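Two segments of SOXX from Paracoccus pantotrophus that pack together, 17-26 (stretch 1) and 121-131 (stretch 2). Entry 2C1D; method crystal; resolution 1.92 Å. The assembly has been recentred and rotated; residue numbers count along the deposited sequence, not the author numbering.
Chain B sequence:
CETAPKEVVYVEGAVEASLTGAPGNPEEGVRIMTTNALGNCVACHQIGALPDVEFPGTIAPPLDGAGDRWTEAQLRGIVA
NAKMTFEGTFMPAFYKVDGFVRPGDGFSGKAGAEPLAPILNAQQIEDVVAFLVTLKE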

ATOM      1  N   ALA B  17      26.202   3.717 -26.810  1.00 35.24           N
ATOM      2  CA  ALA B  17      25.598   3.484 -28.122  1.00 34.98           C
ATOM      3  C   ALA B  17      24.054   3.584 -28.093  1.00 34.56           C
ATOM      4  O   ALA B  17      23.406   3.148 -27.134  1.00 33.57           O
ATOM      5  CB  ALA B  17      26.003   2.116 -28.624  1.00 35.28           C
ATOM      6  N   SER B  18      23.495   4.153 -29.157  1.00 33.82           N
ATOM      7  CA  SER B  18      22.045   4.234 -29.336  1.00 33.36           C
ATOM      8  C   SER B  18      21.468   2.847 -29.238  1.00 32.77           C
ATOM      9  O   SER B  18      22.039   1.877 -29.760  1.00 33.46           O
ATOM     10  CB  SER B  18      21.697   4.820 -30.706  1.00 33.99           C
ATOM     11  OG  SER B  18      20.294   4.886 -30.902  1.00 31.11           O
ATOM     12  N   LEU B  19      20.354   2.751 -28.525  1.00 31.41           N
ATOM     13  CA  LEU B  19      19.633   1.501 -28.369  1.00 30.37           C
ATOM     14  C   LEU B  19      18.945   1.077 -29.660  1.00 29.49           C
ATOM     15  O   LEU B  19      18.588  -0.097 -29.783  1.00 28.82           O
ATOM     16  CB  LEU B  19      18.586   1.613 -27.265  1.00 29.98           C
ATOM     17  CG  LEU B  19      19.055   1.829 -25.828  1.00 30.25           C
ATOM     18  CD1 LEU B  19      17.858   1.923 -24.917  1.00 30.30           C
ATOM     19  CD2 LEU B  19      19.967   0.702 -25.391  1.00 30.63           C
ATOM     20  N   THR B  20      18.740   2.021 -30.589  1.00 29.46           N
ATOM     21  CA  THR B  20      18.051   1.749 -31.856  1.00 29.15           C
ATOM     22  C   THR B  20      18.811   2.084 -33.143  1.00 29.41           C
ATOM     23  O   THR B  20      18.493   1.522 -34.190  1.00 29.25           O
ATOM     24  CB  THR B  20      16.721   2.512 -31.938  1.00 28.63           C
ATOM     25  OG1 THR B  20      16.968   3.920 -31.913  1.00 27.84           O
ATOM     26  CG2 THR B  20      15.818   2.219 -30.739  1.00 28.81           C
ATOM     27  N   GLY B  21      19.755   3.016 -33.084  1.00 29.53           N
ATOM     28  CA  GLY B  21      20.346   3.596 -34.282  1.00 29.53           C
ATOM     29  C   GLY B  21      19.552   4.725 -34.913  1.00 29.80           C
ATOM     30  O   GLY B  21      19.928   5.256 -35.954  1.00 28.80           O
ATOM     31  N   ALA B  22      18.432   5.100 -34.300  1.00 29.44           N
ATOM     32  CA  ALA B  22      17.583   6.133 -34.863  1.00 30.32           C
ATOM     33  C   ALA B  22      17.558   7.299 -33.883  1.00 30.67           C
ATOM     34  O   ALA B  22      17.489   7.081 -32.677  1.00 30.60           O
ATOM     35  CB  ALA B  22      16.181   5.602 -35.098  1.00 30.09           C
ATOM     36  N   PRO B  23      17.570   8.531 -34.387  1.00 31.93           N
ATOM     37  CA  PRO B  23      17.537   9.709 -33.511  1.00 32.03           C
ATOM     38  C   PRO B  23      16.311   9.688 -32.601  1.00 31.97           C
ATOM     39  O   PRO B  23      15.253   9.315 -33.073  1.00 31.56           O
ATOM     40  CB  PRO B  23      17.416  10.884 -34.497  1.00 32.43           C
ATOM     41  CG  PRO B  23      17.855  10.346 -35.830  1.00 33.81           C
ATOM     42  CD  PRO B  23      17.570   8.895 -35.816  1.00 32.60           C
ATOM     43  N   GLY B  24      16.461  10.078 -31.336  1.00 32.37           N
ATOM     44  CA  GLY B  24      15.334  10.449 -30.479  1.00 31.97           C
ATOM     45  C   GLY B  24      14.480  11.643 -30.930  1.00 32.31           C
ATOM     46  O   GLY B  24      14.953  12.656 -31.457  1.00 32.52           O
ATOM     47  N   ASN B  25      13.184  11.505 -30.717  1.00 32.13           N
ATOM     48  CA  ASN B  25      12.210  12.518 -31.015  1.00 32.97           C
ATOM     49  C   ASN B  25      11.764  13.103 -29.663  1.00 32.91           C
ATOM     50  O   ASN B  25      11.013  12.458 -28.920  1.00 32.83           O
ATOM     51  CB  ASN B  25      11.046  11.858 -31.739  1.00 33.18           C
ATOM     52  CG  ASN B  25       9.929  12.830 -32.105  1.00 36.08           C
ATOM     53  OD1 ASN B  25       9.275  12.660 -33.133  1.00 41.19           O
ATOM     54  ND2 ASN B  25       9.699  13.840 -31.272  1.00 36.70           N
ATOM     55  N   PRO B  26      12.223  14.303 -29.327  1.00 33.18           N
ATOM     56  CA  PRO B  26      11.954  14.868 -27.993  1.00 33.09           C
ATOM     57  C   PRO B  26      10.481  15.141 -27.687  1.00 33.11           C
ATOM     58  O   PRO B  26      10.088  14.995 -26.527  1.00 32.94           O
ATOM     59  CB  PRO B  26      12.753  16.176 -27.990  1.00 32.89           C
ATOM     60  CG  PRO B  26      12.942  16.511 -29.406  1.00 33.78           C
ATOM     61  CD  PRO B  26      13.035  15.211 -30.161  1.00 33.15           C
ATOM     62  N   ASN B 121       9.918   0.581 -24.714  1.00 26.37           N
ATOM     63  CA  ASN B 121      10.709  -0.026 -25.790  1.00 26.68           C
ATOM     64  C   ASN B 121      11.962   0.834 -26.082  1.00 26.62           C
ATOM     65  O   ASN B 121      12.122   1.900 -25.516  1.00 27.87           O
ATOM     66  CB  ASN B 121       9.844  -0.346 -27.029  1.00 26.51           C
ATOM     67  CG  ASN B 121       9.285   0.883 -27.726  1.00 26.73           C
ATOM     68  OD1 ASN B 121       8.100   0.924 -28.151  1.00 26.65           O
ATOM     69  ND2 ASN B 121      10.120   1.869 -27.898  1.00 21.97           N
ATOM     70  N   ALA B 122      12.843   0.374 -26.956  1.00 26.80           N
ATOM     71  CA  ALA B 122      14.161   1.038 -27.156  1.00 26.26           C
ATOM     72  C   ALA B 122      14.066   2.432 -27.728  1.00 26.16           C
ATOM     73  O   ALA B 122      14.790   3.323 -27.303  1.00 26.04           O
ATOM     74  CB  ALA B 122      15.074   0.179 -27.996  1.00 25.74           C
ATOM     75  N   GLN B 123      13.167   2.641 -28.689  1.00 25.44           N
ATOM     76  CA  GLN B 123      12.987   3.955 -29.283  1.00 25.47           C
ATOM     77  C   GLN B 123      12.355   4.916 -28.282  1.00 25.59           C
ATOM     78  O   GLN B 123      12.672   6.105 -28.296  1.00 25.26           O
ATOM     79  CB  GLN B 123      12.125   3.900 -30.565  1.00 24.75           C
ATOM     80  CG  GLN B 123      12.058   5.215 -31.328  1.00 24.92           C
ATOM     81  CD  GLN B 123      13.429   5.729 -31.730  1.00 26.34           C
ATOM     82  OE1 GLN B 123      13.755   6.926 -31.548  1.00 28.49           O
ATOM     83  NE2 GLN B 123      14.246   4.834 -32.254  1.00 22.56           N
ATOM     84  N   GLN B 124      11.464   4.412 -27.428  1.00 24.99           N
ATOM     85  CA  GLN B 124      10.870   5.249 -26.372  1.00 25.19           C
ATOM     86  C   GLN B 124      11.965   5.794 -25.446  1.00 25.75           C
ATOM     87  O   GLN B 124      11.956   6.982 -25.107  1.00 24.85           O
ATOM     88  CB  GLN B 124       9.828   4.460 -25.572  1.00 25.56           C
ATOM     89  CG  GLN B 124       8.507   4.363 -26.371  1.00 25.20           C
ATOM     90  CD  GLN B 124       7.505   3.419 -25.777  1.00 25.32           C
ATOM     91  OE1 GLN B 124       7.860   2.544 -25.027  1.00 24.28           O
ATOM     92  NE2 GLN B 124       6.249   3.589 -26.137  1.00 25.76           N
ATOM     93  N   ILE B 125      12.921   4.937 -25.097  1.00 26.36           N
ATOM     94  CA  ILE B 125      14.060   5.365 -24.281  1.00 27.98           C
ATOM     95  C   ILE B 125      14.819   6.475 -25.009  1.00 28.35           C
ATOM     96  O   ILE B 125      15.154   7.486 -24.407  1.00 29.99           O
ATOM     97  CB  ILE B 125      15.047   4.193 -23.949  1.00 27.78           C
ATOM     98  CG1 ILE B 125      14.373   3.017 -23.246  1.00 30.02           C
ATOM     99  CG2 ILE B 125      16.267   4.717 -23.126  1.00 28.20           C
ATOM    100  CD1 ILE B 125      14.052   3.187 -21.857  1.00 31.71           C
ATOM    101  N   GLU B 126      15.095   6.287 -26.300  1.00 28.30           N
ATOM    102  CA  GLU B 126      15.849   7.269 -27.077  1.00 27.98           C
ATOM    103  C   GLU B 126      15.107   8.598 -27.155  1.00 28.75           C
ATOM    104  O   GLU B 126      15.729   9.674 -27.106  1.00 28.17           O
ATOM    105  CB  GLU B 126      16.148   6.740 -28.491  1.00 28.31           C
ATOM    106  CG  GLU B 126      17.123   5.563 -28.511  1.00 27.46           C
ATOM    107  CD  GLU B 126      18.493   5.880 -27.945  1.00 25.25           C
ATOM    108  OE1 GLU B 126      18.976   7.007 -28.164  1.00 27.67           O
ATOM    109  OE2 GLU B 126      19.088   5.008 -27.275  1.00 27.78           O
ATOM    110  N   ASP B 127      13.776   8.516 -27.266  1.00 28.33           N
ATOM    111  CA  ASP B 127      12.898   9.665 -27.314  1.00 28.86           C
ATOM    112  C   ASP B 127      12.915  10.454 -25.988  1.00 29.27           C
ATOM    113  O   ASP B 127      12.917  11.705 -25.993  1.00 30.02           O
ATOM    114  CB  ASP B 127      11.457   9.228 -27.647  1.00 28.84           C
ATOM    115  CG  ASP B 127      11.282   8.740 -29.097  1.00 30.90           C
ATOM    116  OD1 ASP B 127      12.182   8.896 -29.950  1.00 28.45           O
ATOM    117  OD2 ASP B 127      10.226   8.188 -29.492  1.00 32.45           O
ATOM    118  N   VAL B 128      12.947   9.733 -24.868  1.00 29.27           N
ATOM    119  CA  VAL B 128      12.985  10.349 -23.549  1.00 29.36           C
ATOM    120  C   VAL B 128      14.357  11.032 -23.385  1.00 29.85           C
ATOM    121  O   VAL B 128      14.427  12.182 -23.013  1.00 30.58           O
ATOM    122  CB  VAL B 128      12.740   9.325 -22.449  1.00 29.23           C
ATOM    123  CG1 VAL B 128      13.117   9.896 -21.060  1.00 29.18           C
ATOM    124  CG2 VAL B 128      11.258   8.879 -22.475  1.00 29.70           C
ATOM    125  N   VAL B 129      15.426  10.319 -23.719  1.00 30.14           N
ATOM    126  CA  VAL B 129      16.787  10.857 -23.656  1.00 30.48           C
ATOM    127  C   VAL B 129      16.931  12.159 -24.448  1.00 31.20           C
ATOM    128  O   VAL B 129      17.534  13.112 -23.955  1.00 31.21           O
ATOM    129  CB  VAL B 129      17.826   9.828 -24.133  1.00 29.71           C
ATOM    130  CG1 VAL B 129      19.197  10.466 -24.336  1.00 30.66           C
ATOM    131  CG2 VAL B 129      17.945   8.698 -23.153  1.00 30.56           C
ATOM    132  N   ALA B 130      16.370  12.202 -25.654  1.00 31.24           N
ATOM    133  CA  ALA B 130      16.490  13.362 -26.521  1.00 31.59           C
ATOM    134  C   ALA B 130      15.825  14.575 -25.882  1.00 32.64           C
ATOM    135  O   ALA B 130      16.288  15.712 -26.044  1.00 32.02           O
ATOM    136  CB  ALA B 130      15.880  13.091 -27.872  1.00 31.91           C
ATOM    137  N   PHE B 131      14.747  14.342 -25.140  1.00 32.64           N
ATOM    138  CA  PHE B 131      14.131  15.436 -24.419  1.00 33.71           C
ATOM    139  C   PHE B 131      14.990  15.844 -23.222  1.00 33.43           C
ATOM    140  O   PHE B 131      15.171  17.025 -22.993  1.00 34.36           O
ATOM    141  CB  PHE B 131      12.709  15.130 -23.969  1.00 33.35           C
ATOM    142  CG  PHE B 131      12.094  16.254 -23.223  1.00 33.83           C
ATOM    143  CD1 PHE B 131      11.691  17.397 -23.897  1.00 34.21           C
ATOM    144  CD2 PHE B 131      11.985  16.209 -21.834  1.00 34.11           C
ATOM    145  CE1 PHE B 131      11.161  18.468 -23.207  1.00 35.15           C
ATOM    146  CE2 PHE B 131      11.442  17.269 -21.138  1.00 33.08           C
ATOM    147  CZ  PHE B 131      11.022  18.397 -21.820  1.00 33.73           C
TER
HETATM  148  O   HOH W   1      19.397   7.119 -30.907  1.00 29.25           O

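Stretch 1 has no regular secondary structure and lies along one side of the helix that begins at Ala122. Its course follows the helix, Leu19 starting beside Ala122 and Pro26 ending beside Phe131, and together the two stretches bury 627 Å².

At the first end, Leu19 is the bump and the small side chain of Ala122 leaves the hollow. Leu19 CB lies 3.9 Å from Ala122 CB, and farther out Leu19 CD1 reaches Ile125 CG2 at 3.7 Å. A methyl at position 122 lets the backbone of Leu19 come close, its CA 5.6 Å from that of Ala122, while the longer leucine side chain, extended in chi2 (t), can still reach Ile125. Thr20 fits the same alanine from another side: its methyl CG2 is 3.5 Å from Ala122 CB. Its hydroxyl serves the loop, because Ala22 N donates to Thr20 OG1 at 3.0 Å and so holds the turn in shape. Threonine suits this place because it joins a methyl for packing to an oxygen for the backbone.

Glu126, buried, has both chi1 and chi2 near -60° (m), and its bent chain brings the carboxylate to the loop. Leu19 N donates to Glu126 OE2 at 2.9 Å with a nearly straight angle of 172°, so a backbone amide that packing would otherwise leave unpaired is satisfied. The other oxygen works through a water, which donates to Glu126 OE1 at 2.8 Å and to Ala22 O at 2.6 Å and accepts from Ser18 OG at 2.4 Å. The water thus fills a gap between loop and helix that the side chains leave open. Ser18 OG in turn accepts from Gly21 N at 2.9 Å, tightening the turn. Gly21 itself touches nothing on the helix; its phi of 83° would jam a CB against the preceding carbonyl oxygen, which by itself calls for glycine.

The closest backbone approach comes at Gly24, whose CA is 4.1 Å from Asp127 CA. Here the loop presses into the helix surface: Gly24 CA makes a CA-H...O contact with Glu126 O at 3.5 Å, and Gly24 C lies 3.7 Å from Ala130 CB. An ideal CB on Gly24 would point toward the helix and fall 2.3 Å from Glu126 O and 2.6 Å from Ala130 CB, so the bare backbone is what fits. Ala130 complements it, its single methyl being a low bump that the glycine can accommodate.

Asp127 fastens the next residue. Asn25 N donates to Asp127 OD1 at 2.9 Å and 168°, a short acidic side chain being enough where the backbones run so close. Pro26 then closes the contact as a compact apolar ring lying over Ala130 and Phe131, with Pro26 CD 4.2 Å from Ala130 CB and Pro26 CB 4.2 Å from Phe131 CB. Proline suits this first turn of a helix, since its nitrogen has no hydrogen to donate.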